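Local coordinates for protein gamma-resorcylate decarboxylase (Polaromonas, PDB 4QRO) that probably catalyses the manganese-dependent, non-oxidative decarboxylation of gamma-resorcylate (2,6-dihydroxybenzoate) to resorcinol, as an amidohydrolase-family decarboxylase, at residues A125-F130 against V159-H164. Residues are numbered along the deposited sequence; the frame is centred on the assembly and turned at random.
Sequences ALVNGF and VPFYLH. With MN (manganese (II) ion), chain K; 38L (2-nitrobenzene-1,3-diol), chain M.
Leu-126 reaches over two neighbours on the adjacent strand, giving one methyl to each. With CG anti to the backbone N (chi1 -176°), the side chain runs alongside Tyr-162, and CD1 sits over one face of the phenol ring, 4.0 Å from its centroid and displaced toward the rim, in a CH-pi contact. The other methyl, CD2, meets CB of His-164 at 3.8 Å. The phenol end, OH of Tyr-162, is hydrogen-bonded to Glu-8, itself a manganese ligand, and to Thr-260. Cutting Leu-126 back to an alanine removes both methyls, and with the CH-pi contact lost a gap would probably open beside the Tyr-162 ring and the His-164 CB.

On the opposite face of the sheet, the side chains of Phe-161 and Val-127 cross at a slant: the CZ end of the ring lies against CB of Val-127 at 3.5 Å, with CG2 of the same valine nearly as close; Trp-151, from helix 148-157, meets the phenyl ring as well.

Between these layers run two parallel barrel strands, joined by the beta-alpha-beta crossover through that helix. Val-127 is gripped twice: its N donates to Tyr-162 O at 3.0 Å, almost straight, and its O accepts from His-164 N at 2.8 Å.

At the C-terminal end of the two strands, Asn-128 and His-164 point the same way, amide and imidazole planes 78° apart, with OD1 of Asn-128 lying 2.9 Å from ND1 of His-164. On the far side of the imidazole, NE2 of His-164 binds manganese at 2.3 Å; Glu-8, His-10 and Asp-287 join it on the metal, which the inhibitor 2-nitroresorcinol chelates through OAK and OAI. Backbone bonds and apolar packing thus set the histidine at the barrel mouth, consistent with a metal that holds the substrate's oxygens for decarboxylation.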
loop_
_atom_site.group_PDB
_atom_site.type_symbol
_atom_site.label_atom_id
_atom_site.label_comp_id
_atom_site.label_asym_id
_atom_site.label_seq_id
_atom_site.Cartn_x
_atom_site.Cartn_y
_atom_site.Cartn_z
ATOM N N ALA A 125 -17.020 15.603 -8.244
ATOM C CA ALA A 125 -15.773 16.019 -8.886
ATOM C C ALA A 125 -14.808 14.847 -8.899
ATOM O O ALA A 125 -14.876 13.988 -8.018
ATOM C CB ALA A 125 -15.164 17.163 -8.122
ATOM N N LEU A 126 -13.950 14.785 -9.914
ATOM C CA LEU A 126 -12.859 13.818 -9.933
ATOM C C LEU A 126 -11.560 14.561 -10.154
ATOM O O LEU A 126 -11.444 15.390 -11.055
ATOM C CB LEU A 126 -13.072 12.727 -10.987
ATOM C CG LEU A 126 -11.997 11.606 -10.979
ATOM C CD1 LEU A 126 -12.599 10.221 -11.240
ATOM C CD2 LEU A 126 -10.874 11.892 -11.961
ATOM N N VAL A 127 -10.584 14.265 -9.307
ATOM C CA VAL A 127 -9.303 14.950 -9.313
ATOM C C VAL A 127 -8.161 13.941 -9.192
ATOM O O VAL A 127 -8.205 13.045 -8.357
ATOM C CB VAL A 127 -9.227 15.983 -8.171
ATOM C CG1 VAL A 127 -7.817 16.549 -8.009
ATOM C CG2 VAL A 127 -10.260 17.089 -8.386
ATOM N N ASN A 128 -7.127 14.134 -10.008
ATOM C CA ASN A 128 -6.051 13.183 -10.124
ATOM C C ASN A 128 -4.924 13.508 -9.180
ATOM O O ASN A 128 -3.828 13.948 -9.583
ATOM C CB ASN A 128 -5.584 13.101 -11.565
ATOM C CG ASN A 128 -6.721 12.791 -12.525
ATOM O OD1 ASN A 128 -7.375 11.740 -12.425
ATOM N ND2 ASN A 128 -6.973 13.716 -13.462
ATOM N N GLY A 129 -5.191 13.271 -7.904
ATOM C CA GLY A 129 -4.170 13.463 -6.897
ATOM C C GLY A 129 -3.700 14.905 -6.809
ATOM O O GLY A 129 -4.450 15.844 -7.118
ATOM N N PHE A 130 -2.443 15.083 -6.403
ATOM C CA PHE A 130 -1.891 16.417 -6.189
ATOM C C PHE A 130 -1.849 17.265 -7.447
ATOM O O PHE A 130 -1.822 16.754 -8.582
ATOM C CB PHE A 130 -0.466 16.324 -5.619
ATOM C CG PHE A 130 0.522 15.667 -6.548
ATOM C CD1 PHE A 130 1.175 16.401 -7.529
ATOM C CD2 PHE A 130 0.826 14.317 -6.420
ATOM C CE1 PHE A 130 2.075 15.796 -8.392
ATOM C CE2 PHE A 130 1.726 13.708 -7.276
ATOM C CZ PHE A 130 2.353 14.441 -8.265
ATOM N N VAL A 159 -21.865 17.051 -2.660
ATOM C CA VAL A 159 -21.472 16.142 -3.719
ATOM C C VAL A 159 -20.114 15.491 -3.365
ATOM O O VAL A 159 -19.277 16.118 -2.698
ATOM C CB VAL A 159 -21.364 16.822 -5.098
ATOM C CG1 VAL A 159 -22.717 17.351 -5.558
ATOM C CG2 VAL A 159 -20.293 17.912 -5.102
ATOM N N PRO A 160 -19.906 14.232 -3.797
ATOM C CA PRO A 160 -18.647 13.533 -3.475
ATOM C C PRO A 160 -17.447 13.998 -4.289
ATOM O O PRO A 160 -17.617 14.557 -5.386
ATOM C CB PRO A 160 -18.960 12.072 -3.833
ATOM C CG PRO A 160 -20.440 11.976 -3.808
ATOM C CD PRO A 160 -20.914 13.300 -4.338
ATOM N N PHE A 161 -16.245 13.694 -3.792
ATOM C CA PHE A 161 -14.984 14.080 -4.447
ATOM C C PHE A 161 -14.223 12.785 -4.638
ATOM O O PHE A 161 -13.952 12.110 -3.654
ATOM C CB PHE A 161 -14.235 15.062 -3.516
ATOM C CG PHE A 161 -12.886 15.539 -4.018
ATOM C CD1 PHE A 161 -11.754 14.718 -3.936
ATOM C CD2 PHE A 161 -12.723 16.828 -4.494
ATOM C CE1 PHE A 161 -10.526 15.146 -4.380
ATOM C CE2 PHE A 161 -11.473 17.278 -4.910
ATOM C CZ PHE A 161 -10.377 16.441 -4.854
ATOM N N TYR A 162 -13.894 12.462 -5.884
ATOM C CA TYR A 162 -13.204 11.212 -6.248
ATOM C C TYR A 162 -11.743 11.546 -6.317
ATOM O O TYR A 162 -11.319 12.318 -7.178
ATOM C CB TYR A 162 -13.707 10.705 -7.601
ATOM C CG TYR A 162 -13.507 9.226 -7.861
ATOM C CD1 TYR A 162 -12.243 8.641 -7.788
ATOM C CD2 TYR A 162 -14.596 8.408 -8.213
ATOM C CE1 TYR A 162 -12.073 7.286 -8.030
ATOM C CE2 TYR A 162 -14.438 7.049 -8.452
ATOM C CZ TYR A 162 -13.177 6.489 -8.357
ATOM O OH TYR A 162 -13.040 5.131 -8.621
ATOM N N LEU A 163 -10.956 10.993 -5.392
ATOM C CA LEU A 163 -9.539 11.267 -5.351
ATOM C C LEU A 163 -8.898 10.124 -6.134
ATOM O O LEU A 163 -8.761 9.012 -5.630
ATOM C CB LEU A 163 -9.049 11.351 -3.894
ATOM C CG LEU A 163 -7.522 11.520 -3.731
ATOM C CD1 LEU A 163 -7.048 12.868 -4.233
ATOM C CD2 LEU A 163 -7.107 11.331 -2.269
ATOM N N HIS A 164 -8.567 10.397 -7.390
ATOM C CA HIS A 164 -8.090 9.391 -8.346
ATOM C C HIS A 164 -6.569 9.453 -8.354
ATOM O O HIS A 164 -5.974 10.456 -7.911
ATOM C CB HIS A 164 -8.676 9.726 -9.740
ATOM C CG HIS A 164 -8.328 8.764 -10.826
ATOM N ND1 HIS A 164 -7.209 8.911 -11.620
ATOM C CD2 HIS A 164 -8.974 7.665 -11.283
ATOM C CE1 HIS A 164 -7.182 7.938 -12.509
ATOM N NE2 HIS A 164 -8.240 7.173 -12.330
HETATM MN MN MN K . -8.823 5.391 -13.598
HETATM O OAK 38L M . -6.908 4.302 -12.787
HETATM N NAG 38L M . -6.107 3.630 -13.375
HETATM O OAJ 38L M . -5.596 2.680 -12.784
HETATM C CAA 38L M . -5.785 3.945 -14.718
HETATM C CAF 38L M . -4.824 3.166 -15.356
HETATM O OAH 38L M . -4.745 1.834 -15.080
HETATM C CAE 38L M . -3.944 3.740 -16.274
HETATM C CAD 38L M . -4.054 5.086 -16.604
HETATM C CAC 38L M . -5.118 5.831 -16.103
HETATM C CAB 38L M . -6.007 5.253 -15.197
HETATM O OAI 38L M . -7.084 5.982 -14.770
#